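PDB 2DBY: GTP-binding protein from Thermus thermophilus, which binds guanine nucleotide, captured here as GDP, and probably hydrolyses ATP and attaches to the 70S ribosome and its 50S subunit. Local coordinates for residues E99-A104 with R280-L285; A141-R146 with V172-G177; E225-K230 with A236-V241; A247-L252 with E259-Y264; E325-D330 with G336-A341. All coordinates share one frame; numbering follows the deposited sequence.

Contact 1 (E99-A104 with R280-L285); sequences EVAAIA and RALDLL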
# COMPACT_ATOMS: atom_id res chain seq x y z
N GLU A 99 2.95 13.34 -2.80
CA GLU A 99 3.36 12.84 -1.48
C GLU A 99 2.94 11.42 -1.10
O GLU A 99 3.27 10.95 0.00
CB GLU A 99 2.87 13.79 -0.37
CG GLU A 99 3.29 15.23 -0.51
CD GLU A 99 2.61 16.11 0.54
OE1 GLU A 99 1.36 16.08 0.65
OE2 GLU A 99 3.34 16.83 1.25
N VAL A 100 2.19 10.72 -1.95
CA VAL A 100 1.82 9.34 -1.59
C VAL A 100 2.50 8.37 -2.54
O VAL A 100 2.92 8.75 -3.63
CB VAL A 100 0.29 9.12 -1.64
CG1 VAL A 100 -0.36 9.97 -0.53
CG2 VAL A 100 -0.26 9.51 -3.02
N ALA A 101 2.60 7.11 -2.12
CA ALA A 101 3.28 6.07 -2.91
C ALA A 101 2.39 5.29 -3.87
O ALA A 101 2.88 4.65 -4.80
CB ALA A 101 3.96 5.10 -1.96
N ALA A 102 1.09 5.32 -3.61
CA ALA A 102 0.10 4.65 -4.45
C ALA A 102 -1.18 5.45 -4.40
O ALA A 102 -1.37 6.27 -3.49
CB ALA A 102 -0.12 3.17 -3.97
N ILE A 103 -2.07 5.21 -5.36
CA ILE A 103 -3.32 5.93 -5.49
C ILE A 103 -4.49 4.95 -5.52
O ILE A 103 -4.42 3.91 -6.18
CB ILE A 103 -3.33 6.74 -6.83
CG1 ILE A 103 -2.20 7.78 -6.80
CG2 ILE A 103 -4.71 7.36 -7.05
CD1 ILE A 103 -2.01 8.53 -8.13
N ALA A 104 -5.56 5.26 -4.79
CA ALA A 104 -6.74 4.41 -4.81
C ALA A 104 -7.84 5.38 -5.26
O ALA A 104 -8.14 6.37 -4.58
CB ALA A 104 -7.03 3.83 -3.41
N ARG A 280 -0.18 -4.52 -0.94
CA ARG A 280 0.42 -5.03 -2.17
C ARG A 280 0.89 -3.91 -3.08
O ARG A 280 1.97 -3.99 -3.67
CB ARG A 280 -0.59 -5.91 -2.95
CG ARG A 280 -0.92 -7.25 -2.27
CD ARG A 280 -1.71 -8.15 -3.20
NE ARG A 280 -3.06 -7.65 -3.46
CZ ARG A 280 -4.11 -7.87 -2.65
NH1 ARG A 280 -3.97 -8.58 -1.54
NH2 ARG A 280 -5.29 -7.38 -2.97
N ALA A 281 0.09 -2.86 -3.19
CA ALA A 281 0.44 -1.73 -4.06
C ALA A 281 1.73 -1.08 -3.60
O ALA A 281 2.56 -0.65 -4.42
CB ALA A 281 -0.70 -0.70 -4.08
N LEU A 282 1.90 -0.98 -2.28
CA LEU A 282 3.09 -0.36 -1.71
C LEU A 282 4.28 -1.33 -1.67
O LEU A 282 5.36 -0.98 -1.20
CB LEU A 282 2.79 0.17 -0.29
CG LEU A 282 1.76 1.31 -0.22
CD1 LEU A 282 1.38 1.63 1.23
CD2 LEU A 282 2.32 2.53 -0.91
N ASP A 283 4.05 -2.55 -2.18
CA ASP A 283 5.07 -3.62 -2.23
C ASP A 283 5.64 -3.91 -0.85
O ASP A 283 6.86 -3.98 -0.67
CB ASP A 283 6.21 -3.22 -3.16
CG ASP A 283 7.04 -4.41 -3.61
OD1 ASP A 283 8.17 -4.19 -4.10
OD2 ASP A 283 6.58 -5.57 -3.49
N LEU A 284 4.76 -4.12 0.12
CA LEU A 284 5.20 -4.35 1.49
C LEU A 284 5.10 -5.79 1.93
O LEU A 284 4.40 -6.60 1.32
CB LEU A 284 4.36 -3.49 2.42
CG LEU A 284 4.33 -2.01 2.06
CD1 LEU A 284 3.33 -1.30 2.98
CD2 LEU A 284 5.73 -1.41 2.20
N LEU A 285 5.82 -6.11 3.01
CA LEU A 285 5.76 -7.44 3.60
C LEU A 285 5.79 -7.30 5.11
O LEU A 285 6.23 -6.28 5.65
CB LEU A 285 6.90 -8.34 3.09
CG LEU A 285 8.38 -7.95 3.18
CD1 LEU A 285 8.91 -8.26 4.58
CD2 LEU A 285 9.17 -8.74 2.12
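The central mixed sheet of the OBG-type G domain is touched here by the end of a helix: Ala101 and Ala102, where strand 102-108 begins, meet Ala281 and Leu282, where helix 270-281 runs out. All contacts are methyl to methyl, and no hydrogen bond crosses. Leu282 reaches across with its CD2 branch. Its CG lies anti to the carbonyl carbon (chi1 -65°), and the branch ends against both alanines. Leu282 CD2 is 3.2 Å from Ala101 CB, tighter than a usual carbon-carbon contact. The same CD2 is 4.0 Å from Ala102 CB. Ala102 CB also meets Ala281 CB at 3.9 Å, so Ala102 touches the last helical residue and the one after it. The small side chains let the backbones come close, with Ala102 CA 6.4 Å from Ala281 CA. The helix closes in a Schellman motif. Asp283 has a positive phi, and Asp283 N bonds back to Arg280 O at 2.9 Å. The chain then turns into strand 284-290, and Asp283 forms a salt bridge with Arg302. Around the contact, backbone bonds hold Ala101 to Ala3 and Ala102 to Gly5 of strand 3-7. Leu282 also rests on Val4 of that strand, and Ala281 on Ile205 of strand 204-209, so the helix end lies over three neighbouring strands.

Contact 2 (A141-R146 with V172-G177); sequences ATLERR and VHLQEG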
# COMPACT_ATOMS: atom_id res chain seq x y z
N ALA A 141 4.93 17.37 -18.73
CA ALA A 141 5.72 18.57 -18.45
C ALA A 141 7.01 18.19 -17.71
O ALA A 141 8.09 18.73 -17.98
CB ALA A 141 4.88 19.55 -17.60
N THR A 142 6.91 17.27 -16.76
CA THR A 142 8.10 16.83 -16.04
C THR A 142 9.09 16.19 -17.00
O THR A 142 10.29 16.46 -16.94
CB THR A 142 7.74 15.79 -14.98
OG1 THR A 142 6.97 16.44 -13.98
CG2 THR A 142 9.00 15.17 -14.34
N LEU A 143 8.58 15.35 -17.90
CA LEU A 143 9.45 14.68 -18.85
C LEU A 143 10.12 15.69 -19.78
O LEU A 143 11.30 15.55 -20.08
CB LEU A 143 8.66 13.66 -19.68
CG LEU A 143 8.42 12.33 -18.96
CD1 LEU A 143 7.34 11.55 -19.66
CD2 LEU A 143 9.73 11.55 -18.91
N GLU A 144 9.38 16.69 -20.23
CA GLU A 144 9.95 17.69 -21.14
C GLU A 144 11.11 18.38 -20.44
O GLU A 144 12.17 18.58 -21.03
CB GLU A 144 8.87 18.70 -21.57
CG GLU A 144 7.85 18.06 -22.54
CD GLU A 144 6.45 18.67 -22.51
OE1 GLU A 144 5.54 18.07 -23.14
OE2 GLU A 144 6.24 19.73 -21.87
N ARG A 145 10.92 18.72 -19.16
CA ARG A 145 12.00 19.37 -18.42
C ARG A 145 13.19 18.43 -18.23
O ARG A 145 14.33 18.84 -18.40
CB ARG A 145 11.51 19.85 -17.06
CG ARG A 145 10.58 21.04 -17.11
CD ARG A 145 10.30 21.55 -15.69
NE ARG A 145 9.38 20.69 -14.94
CZ ARG A 145 8.05 20.77 -15.01
NH1 ARG A 145 7.47 21.67 -15.80
NH2 ARG A 145 7.30 19.97 -14.27
N ARG A 146 12.93 17.17 -17.89
CA ARG A 146 14.04 16.23 -17.69
C ARG A 146 14.77 15.90 -18.99
O ARG A 146 15.99 15.77 -19.00
CB ARG A 146 13.54 14.92 -17.05
CG ARG A 146 12.97 15.09 -15.64
CD ARG A 146 13.90 15.91 -14.76
NE ARG A 146 15.13 15.18 -14.46
CZ ARG A 146 16.26 15.75 -14.08
NH1 ARG A 146 16.34 17.08 -13.97
NH2 ARG A 146 17.32 15.00 -13.79
N VAL A 172 7.26 8.88 -25.34
CA VAL A 172 6.45 8.32 -26.43
C VAL A 172 5.17 7.71 -25.85
O VAL A 172 4.06 7.92 -26.37
CB VAL A 172 7.22 7.19 -27.16
CG1 VAL A 172 6.27 6.41 -28.10
CG2 VAL A 172 8.36 7.80 -27.95
N HIS A 173 5.35 6.93 -24.79
CA HIS A 173 4.27 6.22 -24.10
C HIS A 173 3.21 7.19 -23.55
O HIS A 173 2.00 7.02 -23.79
CB HIS A 173 4.89 5.40 -22.96
CG HIS A 173 3.96 4.42 -22.31
ND1 HIS A 173 3.58 3.24 -22.91
CD2 HIS A 173 3.43 4.39 -21.06
CE1 HIS A 173 2.86 2.52 -22.05
NE2 HIS A 173 2.76 3.21 -20.92
N LEU A 174 3.65 8.21 -22.82
CA LEU A 174 2.72 9.17 -22.25
C LEU A 174 2.03 10.05 -23.30
O LEU A 174 0.87 10.42 -23.13
CB LEU A 174 3.40 10.02 -21.18
CG LEU A 174 3.32 9.35 -19.79
CD1 LEU A 174 4.30 8.15 -19.71
CD2 LEU A 174 3.70 10.38 -18.73
N GLN A 175 2.74 10.37 -24.38
CA GLN A 175 2.15 11.16 -25.45
C GLN A 175 1.01 10.36 -26.11
O GLN A 175 0.15 10.93 -26.76
CB GLN A 175 3.21 11.56 -26.49
CG GLN A 175 3.99 12.82 -26.10
CD GLN A 175 3.12 14.09 -25.99
OE1 GLN A 175 1.91 14.07 -26.25
NE2 GLN A 175 3.74 15.19 -25.58
N GLU A 176 1.02 9.04 -25.95
CA GLU A 176 -0.06 8.20 -26.48
C GLU A 176 -1.19 8.07 -25.45
O GLU A 176 -2.15 7.33 -25.65
CB GLU A 176 0.45 6.81 -26.86
CG GLU A 176 1.45 6.88 -27.99
CD GLU A 176 2.10 5.58 -28.36
OE1 GLU A 176 1.97 4.59 -27.62
OE2 GLU A 176 2.78 5.54 -29.41
N GLY A 177 -1.06 8.79 -24.33
CA GLY A 177 -2.08 8.76 -23.29
C GLY A 177 -1.97 7.57 -22.35
O GLY A 177 -2.93 7.24 -21.65
O HOH W 1 2.81 17.32 -24.34
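Leu143 and Leu174 meet by one methyl each, with Leu143 CD1 3.9 Å from Leu174 CD2. The two side chains cross at about a right angle. Both are buried, and this is the apolar half of the contact. The polar half lies one residue further along each helix. Glu144 OE1 and Gln175 NE2 are 4.2 Å apart, too far for a direct hydrogen bond. Water 1 fills the step. It accepts from Gln175 NE2 at 2.6 Å and donates to Glu144 OE1 at 3.1 Å. The carboxylate and amide planes are nearly parallel, 19° apart. The Glu144 chain is extended beyond CG, whereas Gln175 bends at chi2 (-62°), which brings its NE2 round to the water. The main polar partner of Glu144 is Tyr171, whose OH hydrogen-bonds Glu144 OE1 and makes a weak hydrogen bond with Gln175 NE2. The segments belong to the helical hairpin of helices 124-156 and 161-175, part of which is predicted to be a coiled coil. Further out, Leu174 also packs on Leu136, Asp139 and Leu140 of the long helix. Gln175 leans on Leu140 as well. The shorter helix stops just beyond the contact in a Schellman motif. Gly177, with positive phi, bonds through its N to Leu174 O at 2.8 Å. Glu176 N bonds to His173 O at 3.1 Å. His173 is held in turn, its NE2 bonded to Thr182 OG1 and its ring edge-to-face with Phe183.

Contact 3 (E225-K230 with A236-V241); sequences EAVRRK and AEVVVV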
# COMPACT_ATOMS: atom_id res chain seq x y z
N GLU A 225 -17.64 -4.45 -14.19
CA GLU A 225 -16.96 -5.14 -15.29
C GLU A 225 -16.18 -4.14 -16.18
O GLU A 225 -15.07 -4.44 -16.62
CB GLU A 225 -17.98 -5.92 -16.12
CG GLU A 225 -18.37 -7.21 -15.44
CD GLU A 225 -17.16 -8.09 -15.19
OE1 GLU A 225 -16.22 -8.05 -16.02
OE2 GLU A 225 -17.13 -8.82 -14.19
N ALA A 226 -16.76 -2.97 -16.44
CA ALA A 226 -16.07 -1.96 -17.26
C ALA A 226 -14.84 -1.48 -16.52
O ALA A 226 -13.79 -1.27 -17.13
CB ALA A 226 -16.98 -0.77 -17.56
N VAL A 227 -14.97 -1.30 -15.20
CA VAL A 227 -13.83 -0.89 -14.39
C VAL A 227 -12.69 -1.92 -14.46
O VAL A 227 -11.52 -1.54 -14.56
CB VAL A 227 -14.26 -0.63 -12.91
CG1 VAL A 227 -13.04 -0.50 -11.97
CG2 VAL A 227 -15.09 0.64 -12.88
N ARG A 228 -13.01 -3.22 -14.42
CA ARG A 228 -11.98 -4.26 -14.52
C ARG A 228 -11.29 -4.17 -15.89
O ARG A 228 -10.06 -4.32 -15.99
CB ARG A 228 -12.58 -5.67 -14.32
CG ARG A 228 -13.11 -5.92 -12.91
CD ARG A 228 -13.56 -7.34 -12.72
NE ARG A 228 -14.17 -7.59 -11.40
CZ ARG A 228 -13.51 -7.66 -10.25
NH1 ARG A 228 -12.18 -7.51 -10.21
NH2 ARG A 228 -14.17 -7.90 -9.12
N ARG A 229 -12.07 -3.92 -16.94
CA ARG A 229 -11.53 -3.79 -18.31
C ARG A 229 -10.53 -2.62 -18.41
O ARG A 229 -9.42 -2.77 -18.96
CB ARG A 229 -12.70 -3.61 -19.30
CG ARG A 229 -12.34 -3.22 -20.74
CD ARG A 229 -13.53 -3.55 -21.69
NE ARG A 229 -14.83 -3.03 -21.24
CZ ARG A 229 -15.21 -1.75 -21.34
NH1 ARG A 229 -14.38 -0.86 -21.87
NH2 ARG A 229 -16.42 -1.36 -20.93
N LYS A 230 -10.93 -1.47 -17.87
CA LYS A 230 -10.08 -0.28 -17.87
C LYS A 230 -8.86 -0.51 -17.00
O LYS A 230 -7.77 -0.04 -17.32
CB LYS A 230 -10.83 0.93 -17.31
CG LYS A 230 -10.00 2.20 -17.25
CD LYS A 230 -9.80 2.79 -18.64
CE LYS A 230 -9.31 4.24 -18.57
NZ LYS A 230 -10.26 5.13 -17.84
N ALA A 236 -3.85 -1.16 -13.32
CA ALA A 236 -4.38 -0.96 -11.95
C ALA A 236 -5.01 -2.26 -11.42
O ALA A 236 -5.35 -3.16 -12.20
CB ALA A 236 -5.45 0.14 -11.98
N GLU A 237 -5.15 -2.35 -10.10
CA GLU A 237 -5.80 -3.51 -9.49
C GLU A 237 -7.19 -3.02 -9.10
O GLU A 237 -7.39 -1.81 -9.02
CB GLU A 237 -5.05 -3.95 -8.24
CG GLU A 237 -3.70 -4.57 -8.54
CD GLU A 237 -3.83 -5.71 -9.54
OE1 GLU A 237 -4.66 -6.62 -9.31
OE2 GLU A 237 -3.10 -5.71 -10.56
N VAL A 238 -8.12 -3.94 -8.87
CA VAL A 238 -9.50 -3.55 -8.52
C VAL A 238 -9.92 -4.12 -7.17
O VAL A 238 -9.63 -5.28 -6.84
CB VAL A 238 -10.52 -4.06 -9.61
CG1 VAL A 238 -11.97 -3.78 -9.18
CG2 VAL A 238 -10.27 -3.34 -10.93
N VAL A 239 -10.56 -3.29 -6.36
CA VAL A 239 -11.09 -3.79 -5.09
C VAL A 239 -12.54 -3.33 -5.05
O VAL A 239 -12.83 -2.16 -5.30
CB VAL A 239 -10.40 -3.22 -3.84
CG1 VAL A 239 -10.99 -3.93 -2.60
CG2 VAL A 239 -8.90 -3.44 -3.90
N VAL A 240 -13.45 -4.25 -4.74
CA VAL A 240 -14.86 -3.89 -4.69
C VAL A 240 -15.31 -3.72 -3.25
O VAL A 240 -15.12 -4.62 -2.43
CB VAL A 240 -15.73 -4.98 -5.38
CG1 VAL A 240 -17.20 -4.56 -5.37
CG2 VAL A 240 -15.21 -5.24 -6.79
N VAL A 241 -15.91 -2.57 -2.94
CA VAL A 241 -16.41 -2.31 -1.58
C VAL A 241 -17.74 -1.58 -1.63
O VAL A 241 -18.13 -1.00 -2.64
CB VAL A 241 -15.44 -1.39 -0.79
CG1 VAL A 241 -14.02 -1.93 -0.88
CG2 VAL A 241 -15.53 0.05 -1.32
O HOH W 2 -10.72 -7.65 -7.81
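Val238 packs against both Val227 and Arg228, and its meeting with the buried Val227 is the enclosed, apolar part of the contact. Val227 CG1 lies 4.1 Å from Val238 CG2, the two side chains meeting at a slant. The same Val238 methyl also lies against the helix backbone, 4.1 Å from Arg228 CA. Val227 further touches Leu125 of helix 124-156 and Cys109. The other side is more open, and a charged group and a water take part in it. There Arg228 reaches across Val238 and Val240 at about a right angle, its chain extended from CG to NE (chi2 -174°, chi3 -175°). This carries the guanidinium past Val238 to Val240. Val238 CG1 covers one face of the group, and Arg228 NH1 is 3.9 Å from Val238 CB. Arg228 NH2 comes within 3.7 Å of Val240 CG2, at an oblique approach. Water 2 lies at the edge of the guanidinium, in its plane. It accepts from Arg228 NH1 at 2.8 Å and donates to Val238 O at 2.8 Å, so it links helix to strand where no direct bond does. Arg228 NH2 is hydrogen-bonded to Asp217 O, which fixes the far end of the group. Helix 225-230 and strand 237-241 run nearly antiparallel, at 159°. Strand 237-241 pairs with strand 204-209, and the side chain of Val240 is about 7 Å from that of Ser242, a GDP-binding residue. Strand 204-209, helix 222-234 and strand 237-241 form a beta-alpha-beta crossover with parallel strands, the repeating unit of P-loop GTPase folds.

Contact 4 (A247-L252 with E259-Y264); sequences AELAEL and ELLAAY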
# COMPACT_ATOMS: atom_id res chain seq x y z
N ALA A 247 -18.97 1.90 6.49
CA ALA A 247 -19.19 2.90 7.54
C ALA A 247 -20.08 2.31 8.63
O ALA A 247 -19.86 2.56 9.83
CB ALA A 247 -19.84 4.13 6.95
N GLU A 248 -21.10 1.54 8.23
CA GLU A 248 -22.01 0.93 9.21
C GLU A 248 -21.27 -0.11 10.06
O GLU A 248 -21.39 -0.13 11.28
CB GLU A 248 -23.19 0.28 8.49
CG GLU A 248 -24.08 1.31 7.79
CD GLU A 248 -25.06 0.70 6.81
OE1 GLU A 248 -24.94 -0.50 6.51
OE2 GLU A 248 -25.94 1.45 6.33
N LEU A 249 -20.48 -0.98 9.43
CA LEU A 249 -19.73 -1.99 10.16
C LEU A 249 -18.68 -1.40 11.13
O LEU A 249 -18.47 -1.96 12.21
CB LEU A 249 -19.02 -2.94 9.20
CG LEU A 249 -19.93 -3.84 8.35
CD1 LEU A 249 -19.11 -4.46 7.21
CD2 LEU A 249 -20.53 -4.94 9.22
N ALA A 250 -18.05 -0.30 10.74
CA ALA A 250 -17.01 0.34 11.54
C ALA A 250 -17.55 0.89 12.86
O ALA A 250 -16.78 1.16 13.77
CB ALA A 250 -16.34 1.46 10.75
N GLU A 251 -18.85 1.08 12.94
CA GLU A 251 -19.47 1.58 14.17
C GLU A 251 -19.60 0.46 15.21
O GLU A 251 -19.76 0.72 16.41
CB GLU A 251 -20.86 2.14 13.84
CG GLU A 251 -21.44 3.03 14.88
CD GLU A 251 -22.79 3.59 14.48
OE1 GLU A 251 -22.97 3.95 13.30
OE2 GLU A 251 -23.66 3.67 15.36
N LEU A 252 -19.55 -0.78 14.75
CA LEU A 252 -19.68 -1.93 15.64
C LEU A 252 -18.36 -2.47 16.15
O LEU A 252 -17.28 -2.11 15.66
CB LEU A 252 -20.42 -3.07 14.90
CG LEU A 252 -21.80 -2.71 14.34
CD1 LEU A 252 -22.32 -3.90 13.52
CD2 LEU A 252 -22.77 -2.36 15.48
N GLU A 259 -19.49 -11.19 12.73
CA GLU A 259 -20.63 -12.11 12.77
C GLU A 259 -21.71 -11.67 11.79
O GLU A 259 -22.28 -12.49 11.07
CB GLU A 259 -21.22 -12.22 14.18
CG GLU A 259 -21.78 -10.92 14.76
CD GLU A 259 -22.74 -11.16 15.93
OE1 GLU A 259 -23.93 -11.49 15.68
OE2 GLU A 259 -22.31 -11.01 17.10
N LEU A 260 -22.00 -10.36 11.75
CA LEU A 260 -23.05 -9.89 10.84
C LEU A 260 -22.61 -9.99 9.39
O LEU A 260 -23.44 -10.19 8.49
CB LEU A 260 -23.47 -8.46 11.21
CG LEU A 260 -24.19 -8.47 12.58
CD1 LEU A 260 -24.53 -7.05 13.02
CD2 LEU A 260 -25.48 -9.33 12.50
N LEU A 261 -21.31 -9.84 9.15
CA LEU A 261 -20.79 -9.96 7.78
C LEU A 261 -20.93 -11.40 7.34
O LEU A 261 -21.36 -11.68 6.22
CB LEU A 261 -19.32 -9.61 7.74
CG LEU A 261 -18.95 -8.27 7.13
CD1 LEU A 261 -17.45 -8.17 7.07
CD2 LEU A 261 -19.55 -8.14 5.74
N ALA A 262 -20.56 -12.32 8.22
CA ALA A 262 -20.63 -13.74 7.88
C ALA A 262 -22.08 -14.13 7.63
O ALA A 262 -22.35 -15.02 6.81
CB ALA A 262 -20.03 -14.59 9.00
N ALA A 263 -23.00 -13.50 8.35
CA ALA A 263 -24.41 -13.81 8.14
C ALA A 263 -24.80 -13.40 6.73
O ALA A 263 -25.71 -13.99 6.14
CB ALA A 263 -25.29 -13.07 9.14
N TYR A 264 -24.11 -12.41 6.18
CA TYR A 264 -24.42 -11.93 4.83
C TYR A 264 -23.57 -12.67 3.79
O TYR A 264 -23.52 -12.26 2.63
CB TYR A 264 -24.18 -10.42 4.74
CG TYR A 264 -24.79 -9.75 3.51
CD1 TYR A 264 -24.11 -8.72 2.88
CD2 TYR A 264 -26.04 -10.13 3.00
CE1 TYR A 264 -24.64 -8.08 1.76
CE2 TYR A 264 -26.60 -9.49 1.87
CZ TYR A 264 -25.87 -8.47 1.26
OH TYR A 264 -26.33 -7.83 0.12
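Leu249 lays its CD1 methyl against the branched end of Leu261. That one methyl touches three carbons: Leu261 CG lies 3.8 Å from Leu249 CD1, and both Leu261 methyls are only slightly further off. The two side chains cross at about a right angle. Leu249 reaches over with CG anti to its carbonyl carbon (chi1 -66°). Leu261 is less relaxed, its chi1 of -106° lying well away from a staggered value. It is buried and also touches Leu266. A second pair lies alongside, where Leu252 CD1 meets Leu260 CD1 at 3.9 Å. Leu260 is exposed, so this pair is more open to solvent. The contact joins two consecutive helices, 243-250 and 254-263. The first follows strand 237-241 directly after Ser242, a GDP-binding residue, and the side chain of Leu249 is about 11 Å from the bound GDP. Glu248 forms a salt bridge with Arg244, another GDP-binding residue. Four leucines thus make the whole contact between the two segments. No hydrogen bond crosses, so it rests on hydrophobic packing of methyl groups, with no directional bond between the segments.

Contact 5 (E325-D330 with G336-A341); sequences EVIPWD and GGWARA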
# COMPACT_ATOMS: atom_id res chain seq x y z
N GLU A 325 18.48 -14.20 14.31
CA GLU A 325 17.88 -15.52 14.20
C GLU A 325 16.62 -15.27 13.36
O GLU A 325 15.89 -14.30 13.60
CB GLU A 325 17.48 -16.04 15.58
CG GLU A 325 18.62 -16.12 16.60
CD GLU A 325 18.10 -16.19 18.03
OE1 GLU A 325 17.24 -17.04 18.33
OE2 GLU A 325 18.56 -15.38 18.87
N VAL A 326 16.37 -16.13 12.39
CA VAL A 326 15.23 -16.00 11.50
C VAL A 326 14.58 -17.35 11.27
O VAL A 326 15.27 -18.36 11.07
CB VAL A 326 15.66 -15.47 10.11
CG1 VAL A 326 14.43 -15.30 9.21
CG2 VAL A 326 16.43 -14.18 10.27
N ILE A 327 13.26 -17.38 11.28
CA ILE A 327 12.52 -18.61 11.04
C ILE A 327 11.11 -18.23 10.60
O ILE A 327 10.53 -17.29 11.12
CB ILE A 327 12.46 -19.49 12.33
CG1 ILE A 327 11.62 -20.75 12.07
CG2 ILE A 327 11.87 -18.67 13.50
CD1 ILE A 327 11.51 -21.68 13.29
N PRO A 328 10.58 -18.93 9.58
CA PRO A 328 9.23 -18.69 9.06
C PRO A 328 8.26 -18.89 10.21
O PRO A 328 8.41 -19.83 11.00
CB PRO A 328 9.07 -19.78 8.02
CG PRO A 328 10.47 -19.98 7.52
CD PRO A 328 11.31 -19.91 8.76
N TRP A 329 7.25 -18.03 10.32
CA TRP A 329 6.33 -18.14 11.43
C TRP A 329 5.70 -19.52 11.57
O TRP A 329 5.48 -19.99 12.68
CB TRP A 329 5.20 -17.10 11.30
CG TRP A 329 4.23 -17.46 10.23
CD1 TRP A 329 4.36 -17.23 8.88
CD2 TRP A 329 3.01 -18.20 10.39
NE1 TRP A 329 3.31 -17.77 8.20
CE2 TRP A 329 2.46 -18.38 9.10
CE3 TRP A 329 2.33 -18.73 11.49
CZ2 TRP A 329 1.27 -19.07 8.88
CZ3 TRP A 329 1.13 -19.42 11.27
CH2 TRP A 329 0.62 -19.58 9.97
N ASP A 330 5.41 -20.15 10.44
CA ASP A 330 4.75 -21.45 10.47
C ASP A 330 5.65 -22.53 11.05
O ASP A 330 5.17 -23.48 11.68
CB ASP A 330 4.30 -21.86 9.07
CG ASP A 330 5.40 -21.75 8.05
OD1 ASP A 330 5.58 -22.69 7.25
OD2 ASP A 330 6.08 -20.72 8.03
N GLY A 336 6.92 -25.25 18.16
CA GLY A 336 6.38 -25.03 19.48
C GLY A 336 7.10 -23.99 20.33
O GLY A 336 6.79 -23.82 21.51
N GLY A 337 8.05 -23.28 19.74
CA GLY A 337 8.79 -22.27 20.48
C GLY A 337 10.18 -22.10 19.91
O GLY A 337 10.57 -22.80 18.99
N TRP A 338 10.93 -21.14 20.47
CA TRP A 338 12.28 -20.87 20.00
C TRP A 338 13.24 -21.98 20.37
O TRP A 338 14.01 -22.44 19.53
CB TRP A 338 12.79 -19.56 20.58
CG TRP A 338 12.23 -18.33 19.96
CD1 TRP A 338 11.35 -17.46 20.52
CD2 TRP A 338 12.56 -17.79 18.67
NE1 TRP A 338 11.11 -16.40 19.67
CE2 TRP A 338 11.85 -16.58 18.53
CE3 TRP A 338 13.40 -18.21 17.64
CZ2 TRP A 338 11.94 -15.79 17.39
CZ3 TRP A 338 13.49 -17.42 16.49
CH2 TRP A 338 12.76 -16.22 16.38
N ALA A 339 13.21 -22.39 21.64
CA ALA A 339 14.10 -23.44 22.12
C ALA A 339 13.86 -24.72 21.31
O ALA A 339 14.80 -25.40 20.89
CB ALA A 339 13.86 -23.69 23.59
N ARG A 340 12.58 -25.04 21.10
CA ARG A 340 12.21 -26.21 20.33
C ARG A 340 12.58 -26.12 18.86
O ARG A 340 13.01 -27.10 18.27
CB ARG A 340 10.72 -26.50 20.49
CG ARG A 340 10.37 -26.99 21.88
CD ARG A 340 9.51 -28.24 21.80
NE ARG A 340 8.09 -27.92 21.85
CZ ARG A 340 7.12 -28.78 21.56
NH1 ARG A 340 7.41 -30.01 21.17
NH2 ARG A 340 5.85 -28.40 21.65
N ALA A 341 12.42 -24.93 18.26
CA ALA A 341 12.76 -24.74 16.85
C ALA A 341 14.27 -24.86 16.63
O ALA A 341 14.72 -25.33 15.57
CB ALA A 341 12.27 -23.37 16.37
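Ile327 and Trp338 lie alongside each other, their side chains pointing opposite ways, in a C-terminal region whose family assignment is consistent with a ubiquitin-like (beta-grasp) TGS domain. Strand 323-328, the middle strand of a three-stranded antiparallel sheet, here faces the short helix 338-343. Ile327 uses two branches. CG1 lies anti to the backbone N (chi1 177°), and with chi2 also extended CD1 is carried straight out to Ala341, where Ile327 CD1 and Ala341 CB are 3.6 Å apart. The other branch, Ile327 CG2, touches the six-membered ring of Trp338, 3.6 Å from CZ3 and 3.9 Å from CH2. Its approach to the ring is oblique. Two residues back along the strand, Glu325 comes to the same ring at a slant. Its carboxylate plane is steeply turned from the indole, by 71°, and Glu325 OE1 is 4.1 Å from Trp338 CE3. The main polar tie of Glu325 is its salt bridge to Lys342. Trp338 is held beyond the strand too: NE1 hydrogen-bonds Ala290 O, and the ring meets that of Phe57 with planes at about 40°. With an alanine here, Ile327 CG2 would probably lose its ring partner, a gap is likely to open beside Phe57, and Ala290 O would be left without the indole donor. Leu332, on the helix between the two segments, touches Ile327, Trp338 and Ala341. Gly337 is the N-cap of the second helix, whose first turn is closed by Ala341 N bonding to Gly337 O at 2.9 Å.

How the contacts relate
From the N terminus, residues 99-104 open the longest loop, which contact 1 closes at 280-285, tying the start of strand 102-108 to the end of helix 270-281. Contacts 2, 3 and 4 lie within that loop, in series. Contact 2 closes the helical hairpin of helices 124-156 and 161-175. Contact 3 then closes a short helix-to-strand connection on the central sheet, which contact 1 also reaches; their nearest atoms are about 5 Å apart. Contact 4 follows, joining two helices past strand 237-241. Contact 5 comes after contact 1 has closed and ties strand to helix in the C-terminal region. No two contacts cross. Contacts 2 and 5 are the farthest pair, their centres about 50 Å apart.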